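PDB 2IM5: nicotinate phosphoribosyltransferase from Porphyromonas gingivalis, which probably catalyses the ATP-dependent transfer of a phosphoribosyl group from 5-phosphoribosyl 1-diphosphate to nicotinate, giving nicotinate mononucleotide for NAD(+) biosynthesis. Local coordinates for residues Phe25-Glu31 / Lys353-Ala358; Ala47-Arg51 / Thr96-Asp100; Asp65-Leu70 / Val197-His201; Tyr252-Val256 / Asn387-Ile391. All coordinates share one frame; numbering follows the deposited sequence.

The chain first passes through 25-31, which stays open until 353-358 pairs with it and closes contact 1, a loop of more than three hundred residues. Contacts 2 and 3 are both nested inside that loop. They cross each other, because 65-70 lies between 47-51 and 96-100, the two halves of contact 2, and finds its partner only at 197-201. Contact 4 opens at 252-256, still within the long loop, and closes at 387-391 beyond it, so it crosses contact 1. Contacts 1 and 2 both reach the antiparallel sheet; contact 3 joins two helices, and contact 4, about 40 Å from it between centres, fastens the C-terminal end.

Contact 1: Phe25-Glu31 / Lys353-Ala358; sequences FPRAYGE and KCKMTA
An antiparallel β-ladder inside the five-stranded sheet joins 25-31 to 353-358, pairing the beginning of strand 29-36, in the NAPRTase N-terminal region, with the end of strand 347-355, in the later NAPRTase-family region. Three backbone hydrogen bonds hold it: Tyr29 N to Lys355 O at 3.0 Å, Lys355 N back to Tyr29 O, and Glu31 N to Lys353 O at 2.9 Å. Tyr29 and Lys355 therefore form a hydrogen-bonded pair, as do Glu31 and Lys353, while Gly30 and Cys354 between them form a non-hydrogen-bonded one, their CA atoms 4.1 Å apart.

Tyr29, Glu31, Lys353 and Lys355 share one face of the sheet. There Lys355 CG lies 3.4 Å from Tyr29 CB, and a bend at chi3 (60°) turns the amine back to a weak hydrogen bond with Ala358 O. Lys353 is extended instead and lays its CE 3.5 Å from Glu31 OE1; its NZ stays beyond salt-bridge range, and that carboxylate pairs with Arg33. Trp362 takes cation-pi contacts from both lysines.

Ahead of the strand, a type I turn from Phe25 to Ala28 follows helix 12-24. One water bridges Arg27 N in the turn to Met356 O of the partner segment. Met356, CG anti to its backbone N (chi1 -169°) and bent at chi2, makes an oblique Met-aromatic contact with Phe25, in which SD comes within 3.7 Å of Phe25 CD1.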
# COMPACT_ATOMS: atom_id res chain seq x y z
N PHE A 25 -7.33 16.63 7.71
CA PHE A 25 -6.12 17.01 8.46
C PHE A 25 -5.13 17.81 7.62
O PHE A 25 -3.94 17.48 7.56
CB PHE A 25 -5.44 15.74 8.98
CG PHE A 25 -6.36 14.84 9.74
CD1 PHE A 25 -6.82 15.19 11.00
CD2 PHE A 25 -6.81 13.65 9.16
CE1 PHE A 25 -7.73 14.38 11.69
CE2 PHE A 25 -7.72 12.83 9.84
CZ PHE A 25 -8.18 13.19 11.11
N PRO A 26 -5.59 18.90 6.98
CA PRO A 26 -4.73 19.73 6.14
C PRO A 26 -3.57 20.43 6.85
O PRO A 26 -2.67 20.96 6.19
CB PRO A 26 -5.72 20.71 5.50
CG PRO A 26 -6.70 20.94 6.61
CD PRO A 26 -6.93 19.51 7.12
N ARG A 27 -3.58 20.44 8.17
CA ARG A 27 -2.51 21.09 8.93
C ARG A 27 -1.53 20.08 9.52
O ARG A 27 -0.51 20.45 10.10
CB ARG A 27 -3.09 21.93 10.07
CG ARG A 27 -3.95 23.10 9.63
CD ARG A 27 -4.36 23.93 10.83
NE ARG A 27 -4.81 25.26 10.43
CZ ARG A 27 -6.03 25.54 9.99
NH1 ARG A 27 -6.93 24.57 9.89
NH2 ARG A 27 -6.34 26.77 9.62
N ALA A 28 -1.84 18.80 9.38
CA ALA A 28 -1.00 17.76 9.94
C ALA A 28 0.36 17.65 9.27
O ALA A 28 0.51 17.94 8.08
CB ALA A 28 -1.71 16.41 9.88
N TYR A 29 1.35 17.23 10.05
CA TYR A 29 2.71 17.03 9.57
C TYR A 29 3.06 15.57 9.81
O TYR A 29 2.50 14.91 10.68
CB TYR A 29 3.70 17.90 10.33
CG TYR A 29 3.78 19.32 9.83
CD1 TYR A 29 4.77 19.71 8.94
CD2 TYR A 29 2.84 20.27 10.24
CE1 TYR A 29 4.82 21.02 8.46
CE2 TYR A 29 2.88 21.58 9.76
CZ TYR A 29 3.88 21.94 8.87
OH TYR A 29 3.92 23.22 8.39
N GLY A 30 3.99 15.06 9.02
CA GLY A 30 4.41 13.69 9.20
C GLY A 30 5.82 13.49 8.72
O GLY A 30 6.33 14.30 7.93
N GLU A 31 6.47 12.45 9.22
CA GLU A 31 7.82 12.11 8.78
C GLU A 31 7.84 10.64 8.40
O GLU A 31 7.53 9.77 9.22
CB GLU A 31 8.87 12.32 9.87
CG GLU A 31 10.27 11.92 9.35
CD GLU A 31 11.37 11.95 10.41
OE1 GLU A 31 11.30 11.17 11.39
OE2 GLU A 31 12.31 12.76 10.25
N LYS A 353 6.35 9.29 12.55
CA LYS A 353 5.79 10.20 13.54
C LYS A 353 4.95 11.27 12.85
O LYS A 353 5.10 11.50 11.65
CB LYS A 353 6.91 10.85 14.37
CG LYS A 353 7.84 11.73 13.57
CD LYS A 353 8.89 12.37 14.48
CE LYS A 353 9.75 13.34 13.70
NZ LYS A 353 10.81 13.95 14.55
N CYS A 354 4.08 11.90 13.62
CA CYS A 354 3.20 12.93 13.08
C CYS A 354 2.73 13.88 14.17
O CYS A 354 2.98 13.67 15.36
CB CYS A 354 1.98 12.26 12.44
SG CYS A 354 1.05 11.21 13.58
N LYS A 355 2.04 14.92 13.74
CA LYS A 355 1.47 15.91 14.64
C LYS A 355 0.23 16.48 13.95
O LYS A 355 0.13 16.45 12.73
CB LYS A 355 2.48 17.02 14.93
CG LYS A 355 3.06 17.68 13.71
CD LYS A 355 3.88 18.91 14.07
CE LYS A 355 5.04 18.58 14.98
NZ LYS A 355 5.82 19.81 15.32
N MET A 356 -0.72 16.97 14.75
CA MET A 356 -1.97 17.51 14.22
C MET A 356 -1.80 18.86 13.52
O MET A 356 -2.46 19.15 12.52
CB MET A 356 -2.99 17.65 15.36
CG MET A 356 -4.40 17.95 14.86
SD MET A 356 -5.09 16.56 13.93
CE MET A 356 -6.37 16.06 15.05
N THR A 357 -0.91 19.69 14.04
CA THR A 357 -0.65 21.01 13.47
C THR A 357 0.81 21.32 13.73
O THR A 357 1.49 20.59 14.45
CB THR A 357 -1.50 22.12 14.15
OG1 THR A 357 -1.08 22.27 15.51
CG2 THR A 357 -2.98 21.77 14.14
N ALA A 358 1.29 22.41 13.15
CA ALA A 358 2.68 22.83 13.33
C ALA A 358 3.08 23.01 14.79
O ALA A 358 4.20 22.68 15.18
CB ALA A 358 2.94 24.13 12.56
O HOH W 1 -4.80 19.01 10.53
O HOH W 2 0.06 23.16 10.17

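Contact 2: Ala47-Arg51 / Thr96-Asp100; sequences AELVR and TVSID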
# COMPACT_ATOMS: atom_id res chain seq x y z
N ALA A 47 23.57 7.00 -3.16
CA ALA A 47 22.75 8.00 -2.49
C ALA A 47 22.58 9.20 -3.40
O ALA A 47 21.51 9.80 -3.47
CB ALA A 47 23.40 8.42 -1.18
N GLU A 48 23.65 9.56 -4.10
CA GLU A 48 23.61 10.69 -5.00
C GLU A 48 22.69 10.40 -6.19
O GLU A 48 22.02 11.29 -6.71
CB GLU A 48 25.02 11.04 -5.48
CG GLU A 48 25.10 12.34 -6.24
CD GLU A 48 24.40 13.48 -5.51
OE1 GLU A 48 24.65 13.67 -4.30
OE2 GLU A 48 23.59 14.19 -6.15
N LEU A 49 22.68 9.15 -6.63
CA LEU A 49 21.81 8.77 -7.74
C LEU A 49 20.36 8.93 -7.29
O LEU A 49 19.50 9.37 -8.06
CB LEU A 49 22.05 7.31 -8.15
CG LEU A 49 23.40 6.99 -8.80
CD1 LEU A 49 23.48 5.50 -9.07
CD2 LEU A 49 23.54 7.78 -10.09
N VAL A 50 20.08 8.58 -6.04
CA VAL A 50 18.74 8.69 -5.50
C VAL A 50 18.33 10.15 -5.42
O VAL A 50 17.23 10.52 -5.83
CB VAL A 50 18.66 8.07 -4.09
CG1 VAL A 50 17.28 8.32 -3.49
CG2 VAL A 50 18.93 6.57 -4.19
N ARG A 51 19.22 11.00 -4.91
CA ARG A 51 18.93 12.42 -4.80
C ARG A 51 18.62 13.01 -6.17
O ARG A 51 17.75 13.87 -6.31
CB ARG A 51 20.10 13.17 -4.14
CG ARG A 51 20.19 12.95 -2.63
CD ARG A 51 21.20 13.87 -1.95
NE ARG A 51 22.57 13.42 -2.18
CZ ARG A 51 23.30 12.75 -1.29
NH1 ARG A 51 22.81 12.46 -0.10
NH2 ARG A 51 24.52 12.36 -1.62
N THR A 96 15.31 14.12 2.60
CA THR A 96 16.73 14.11 2.93
C THR A 96 17.29 12.70 2.78
O THR A 96 16.82 11.77 3.42
CB THR A 96 16.99 14.58 4.38
OG1 THR A 96 16.50 15.91 4.55
CG2 THR A 96 18.49 14.55 4.70
N VAL A 97 18.30 12.57 1.92
CA VAL A 97 18.93 11.28 1.67
C VAL A 97 20.35 11.27 2.21
O VAL A 97 21.08 12.26 2.08
CB VAL A 97 18.99 10.97 0.16
CG1 VAL A 97 19.63 9.61 -0.07
CG2 VAL A 97 17.60 11.04 -0.44
N SER A 98 20.74 10.17 2.83
CA SER A 98 22.08 10.06 3.37
C SER A 98 22.43 8.62 3.73
O SER A 98 21.56 7.74 3.76
CB SER A 98 22.23 10.93 4.61
OG SER A 98 21.39 10.46 5.64
N ILE A 99 23.71 8.39 3.98
CA ILE A 99 24.19 7.08 4.38
C ILE A 99 24.43 7.27 5.87
O ILE A 99 25.19 8.14 6.26
CB ILE A 99 25.53 6.73 3.70
CG1 ILE A 99 25.38 6.83 2.17
CG2 ILE A 99 25.98 5.33 4.10
CD1 ILE A 99 24.35 5.88 1.59
N ASP A 100 23.77 6.47 6.71
CA ASP A 100 23.94 6.62 8.15
C ASP A 100 25.29 6.15 8.67
O ASP A 100 26.14 5.70 7.89
CB ASP A 100 22.81 5.91 8.92
CG ASP A 100 22.80 4.41 8.69
OD1 ASP A 100 23.88 3.82 8.48
OD2 ASP A 100 21.70 3.81 8.74
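Arg51 reaches from helix 44-56 to Val97 on strand 95-99, and its side chain changes character along its length. From CB, the first torsion sets CG anti to the carbonyl carbon and beside Val97, where CG rests 3.6 Å from Val97 CB and 3.9 Å from Val97 CG2. A bend at chi3 (-77°) then redirects the chain. NE and NH2 each lie 3.0 Å from Glu48 OE1, and both come from the same face of its carboxylate. NH1 turns to the strand backbone, 2.8 Å from Val97 O; this is a weak hydrogen bond, bent to 120° at the hydrogen, although the carbonyl oxygen sits at the guanidinium edge. NH2 also forms a salt bridge with Glu44, so acidic groups of its own helix hold the guanidinium as it spans to the strand.

Beside this polar bridge the contact is aliphatic. Val97 divides its methyls, CG1 going to Ala47 CB and CG2 to Val50 CG1, 4.1 Å away. Ile99 CD1 approaches Ala47 CB to 3.9 Å.

The contact packs a helix against an edge strand within the NAPRTase N-terminal region. The two segments run nearly antiparallel, at 172° with axes 8.1 Å apart. Strand 95-99 is outermost in the antiparallel sheet within this chain and pairs with strand 105-110, while Val50 also touches Leu130 of helix 120-134.

Contact 3: Asp65-Leu70 / Val197-His201; sequences DEKEFL and VHLAH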
# COMPACT_ATOMS: atom_id res chain seq x y z
N ASP A 65 -4.76 14.36 -20.40
CA ASP A 65 -5.38 13.05 -20.49
C ASP A 65 -5.47 12.38 -19.13
O ASP A 65 -6.46 11.71 -18.83
CB ASP A 65 -4.61 12.12 -21.44
CG ASP A 65 -4.78 12.50 -22.90
OD1 ASP A 65 -5.82 13.11 -23.24
OD2 ASP A 65 -3.88 12.17 -23.71
N GLU A 66 -4.44 12.56 -18.31
CA GLU A 66 -4.44 11.96 -16.98
C GLU A 66 -5.54 12.59 -16.13
O GLU A 66 -6.22 11.90 -15.39
CB GLU A 66 -3.08 12.12 -16.31
CG GLU A 66 -1.97 11.40 -17.07
CD GLU A 66 -0.61 11.55 -16.41
OE1 GLU A 66 -0.29 12.66 -15.93
OE2 GLU A 66 0.14 10.55 -16.38
N LYS A 67 -5.71 13.90 -16.26
CA LYS A 67 -6.74 14.59 -15.50
C LYS A 67 -8.12 14.05 -15.89
O LYS A 67 -8.96 13.80 -15.03
CB LYS A 67 -6.68 16.10 -15.75
CG LYS A 67 -7.67 16.89 -14.92
CD LYS A 67 -7.70 18.37 -15.29
CE LYS A 67 -8.83 19.08 -14.56
NZ LYS A 67 -8.97 20.53 -14.94
N GLU A 68 -8.35 13.88 -17.19
CA GLU A 68 -9.63 13.35 -17.67
C GLU A 68 -9.84 11.93 -17.18
O GLU A 68 -10.96 11.52 -16.87
CB GLU A 68 -9.69 13.37 -19.20
CG GLU A 68 -9.85 14.76 -19.79
CD GLU A 68 -9.68 14.78 -21.31
OE1 GLU A 68 -10.28 13.91 -21.99
OE2 GLU A 68 -8.96 15.67 -21.81
N PHE A 69 -8.75 11.16 -17.12
CA PHE A 69 -8.81 9.79 -16.63
C PHE A 69 -9.25 9.80 -15.16
O PHE A 69 -10.13 9.03 -14.75
CB PHE A 69 -7.45 9.12 -16.75
CG PHE A 69 -7.38 7.77 -16.11
CD1 PHE A 69 -8.01 6.67 -16.69
CD2 PHE A 69 -6.70 7.59 -14.90
CE1 PHE A 69 -7.96 5.41 -16.08
CE2 PHE A 69 -6.64 6.35 -14.29
CZ PHE A 69 -7.28 5.25 -14.88
N LEU A 70 -8.62 10.65 -14.35
CA LEU A 70 -8.96 10.72 -12.94
C LEU A 70 -10.43 11.08 -12.74
O LEU A 70 -11.11 10.51 -11.89
CB LEU A 70 -8.08 11.76 -12.22
CG LEU A 70 -6.58 11.47 -12.15
CD1 LEU A 70 -5.88 12.60 -11.42
CD2 LEU A 70 -6.35 10.14 -11.42
N VAL A 197 -1.95 3.54 -10.67
CA VAL A 197 -2.89 4.38 -11.41
C VAL A 197 -2.46 4.67 -12.85
O VAL A 197 -3.29 4.66 -13.76
CB VAL A 197 -3.15 5.70 -10.66
CG1 VAL A 197 -4.26 6.50 -11.35
CG2 VAL A 197 -3.52 5.40 -9.22
N HIS A 198 -1.17 4.91 -13.04
CA HIS A 198 -0.62 5.18 -14.36
C HIS A 198 -0.82 4.01 -15.33
O HIS A 198 -1.27 4.19 -16.47
CB HIS A 198 0.87 5.49 -14.27
CG HIS A 198 1.60 5.37 -15.58
ND1 HIS A 198 1.26 6.12 -16.69
CD2 HIS A 198 2.63 4.59 -15.95
CE1 HIS A 198 2.06 5.81 -17.69
NE2 HIS A 198 2.90 4.88 -17.27
N LEU A 199 -0.49 2.80 -14.88
CA LEU A 199 -0.63 1.63 -15.72
C LEU A 199 -2.10 1.24 -15.93
O LEU A 199 -2.44 0.59 -16.91
CB LEU A 199 0.17 0.47 -15.15
CG LEU A 199 1.69 0.72 -15.21
CD1 LEU A 199 2.45 -0.48 -14.65
CD2 LEU A 199 2.11 0.99 -16.66
N ALA A 200 -2.97 1.64 -15.00
CA ALA A 200 -4.39 1.34 -15.13
C ALA A 200 -4.90 2.23 -16.26
O ALA A 200 -5.73 1.83 -17.07
CB ALA A 200 -5.12 1.65 -13.84
N HIS A 201 -4.38 3.45 -16.29
CA HIS A 201 -4.75 4.42 -17.31
C HIS A 201 -4.26 3.92 -18.66
O HIS A 201 -5.02 3.82 -19.62
CB HIS A 201 -4.11 5.78 -17.00
CG HIS A 201 -4.33 6.81 -18.05
ND1 HIS A 201 -3.51 7.91 -18.21
CD2 HIS A 201 -5.30 6.94 -19.00
CE1 HIS A 201 -3.95 8.66 -19.20
NE2 HIS A 201 -5.04 8.09 -19.70
O HOH W 3 -0.78 8.05 -17.18
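Helix segments 65-70 and 197-201 cross almost perpendicularly, at 92°, with their axes 11.0 Å apart. The separation is bridged by side chains, chiefly Phe69 and His201, whose CA atoms are 6.8 Å from each other.

Both residues hold CG anti to the backbone N, and the two side chains run antiparallel alongside each other. Their rings form an offset stack with centroids 4.6 Å apart and planes inclined by 25°. The displacement makes each ring cover the base of the other side chain: His201 CB stands 3.6 Å from the centroid of the Phe69 ring, over its centre, and Phe69 CB lies over the His201 ring, nearer its rim. Val197 CG1 completes the apolar contact by meeting Phe69 CE2 at the ring edge, 3.8 Å away, with Leu70 CD2 close to the same methyl.

A polar network runs alongside the stack. Glu66 CG passes His201 ND1, and a water links Glu66 OE2 (2.8 Å) with the ND1 atoms of His198 and His201. Glu66 OE2 has a second partner in Ser6 OG, bringing the N-terminal stretch into the network.

The crossing thus joins the NAPRTase N-terminal region to the later NAPRTase-family region. Helix 197-203 follows strand 191-194 of the parallel sheet and is touched by helix 173-186, while helix 79-87 meets the 65-70 side, where Leu85 touches Leu70.

Contact 4: Tyr252-Val256 / Asn387-Ile391; sequences YTTDV and NTLGI
Leu389 and Ile391, close to the C-terminal end of the modelled chain, meet Tyr252 and Val256 at the start of helix 254-260. Leu389 keeps CG anti to its carbonyl carbon (chi1 -61°, with chi2 at 170°), which spreads its two methyls over different partners. CD1 comes to 3.6 Å from Tyr252 CB, and CD2 meets Val256 CG1 at 4.0 Å. Tyr252 thus touches mainly through the base of its side chain; its ring turns away and stacks edge-to-face with Tyr225.

Val256 is shared in a similar way. With CG1 anti to the backbone N (chi1 167°), it gives that methyl to Leu389 and the other, CG2, to Ile391 CD1, also 4.0 Å away. Both neighbours lie roughly perpendicular to Val256. Ile391, extended at chi2, brings the same CD1 within 4.1 Å of Tyr252 O.

The chain leaves the C-terminal helix at Gly390, whose positive phi belongs to a Schellman motif. Leu389 and Ile391 both face the same helix start. Their contact with it is made almost wholly by methyl and methylene groups, so dispersion and the burial of apolar surface, rather than directional bonds, join the C-terminal helix to helix 254-260.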
# COMPACT_ATOMS: atom_id res chain seq x y z
N TYR A 252 -3.18 -2.80 14.89
CA TYR A 252 -2.88 -2.99 16.31
C TYR A 252 -3.33 -4.38 16.71
O TYR A 252 -3.83 -4.57 17.81
CB TYR A 252 -3.60 -1.93 17.16
CG TYR A 252 -3.18 -0.53 16.80
CD1 TYR A 252 -1.85 -0.12 16.94
CD2 TYR A 252 -4.09 0.37 16.26
CE1 TYR A 252 -1.45 1.15 16.55
CE2 TYR A 252 -3.70 1.64 15.86
CZ TYR A 252 -2.38 2.02 16.01
OH TYR A 252 -1.97 3.27 15.60
N THR A 253 -3.15 -5.33 15.80
CA THR A 253 -3.55 -6.71 16.04
C THR A 253 -5.01 -6.91 15.65
O THR A 253 -5.87 -6.10 16.01
CB THR A 253 -3.33 -7.08 17.52
OG1 THR A 253 -2.04 -7.69 17.68
CG2 THR A 253 -4.42 -7.95 18.03
N THR A 254 -5.29 -7.98 14.92
CA THR A 254 -6.64 -8.28 14.50
C THR A 254 -7.57 -8.63 15.66
O THR A 254 -8.77 -8.36 15.59
CB THR A 254 -6.65 -9.43 13.46
OG1 THR A 254 -6.08 -8.96 12.23
CG2 THR A 254 -8.08 -9.90 13.18
N ASP A 255 -7.03 -9.20 16.74
CA ASP A 255 -7.87 -9.52 17.89
C ASP A 255 -8.44 -8.24 18.50
O ASP A 255 -9.60 -8.21 18.92
CB ASP A 255 -7.08 -10.30 18.96
CG ASP A 255 -6.78 -11.74 18.54
OD1 ASP A 255 -7.44 -12.24 17.61
OD2 ASP A 255 -5.89 -12.36 19.15
N VAL A 256 -7.62 -7.19 18.55
CA VAL A 256 -8.07 -5.92 19.10
C VAL A 256 -9.12 -5.33 18.16
O VAL A 256 -10.15 -4.83 18.60
CB VAL A 256 -6.89 -4.93 19.24
CG1 VAL A 256 -7.42 -3.53 19.51
CG2 VAL A 256 -5.98 -5.39 20.38
N ASN A 387 0.53 -2.15 26.18
CA ASN A 387 -0.03 -1.98 27.52
C ASN A 387 -1.41 -1.33 27.45
O ASN A 387 -2.33 -1.72 28.16
CB ASN A 387 0.90 -1.13 28.40
CG ASN A 387 2.22 -1.84 28.71
OD1 ASN A 387 2.24 -3.06 28.88
ND2 ASN A 387 3.31 -1.08 28.80
N THR A 388 -1.56 -0.34 26.58
CA THR A 388 -2.83 0.37 26.44
C THR A 388 -3.93 -0.57 25.95
O THR A 388 -5.07 -0.49 26.40
CB THR A 388 -2.71 1.54 25.43
OG1 THR A 388 -1.72 2.47 25.90
CG2 THR A 388 -4.05 2.25 25.27
N LEU A 389 -3.59 -1.45 25.03
CA LEU A 389 -4.56 -2.37 24.47
C LEU A 389 -4.67 -3.67 25.25
O LEU A 389 -5.42 -4.55 24.88
CB LEU A 389 -4.20 -2.66 23.01
CG LEU A 389 -4.22 -1.41 22.12
CD1 LEU A 389 -3.63 -1.72 20.75
CD2 LEU A 389 -5.66 -0.91 22.01
N GLY A 390 -3.92 -3.79 26.34
CA GLY A 390 -3.98 -5.00 27.13
C GLY A 390 -3.35 -6.20 26.45
O GLY A 390 -3.76 -7.33 26.68
N ILE A 391 -2.35 -5.95 25.62
CA ILE A 391 -1.67 -7.04 24.93
C ILE A 391 -0.44 -7.48 25.71
O ILE A 391 0.29 -6.61 26.23
CB ILE A 391 -1.22 -6.60 23.52
CG1 ILE A 391 -2.46 -6.25 22.68
CG2 ILE A 391 -0.40 -7.70 22.86
CD1 ILE A 391 -2.12 -5.63 21.34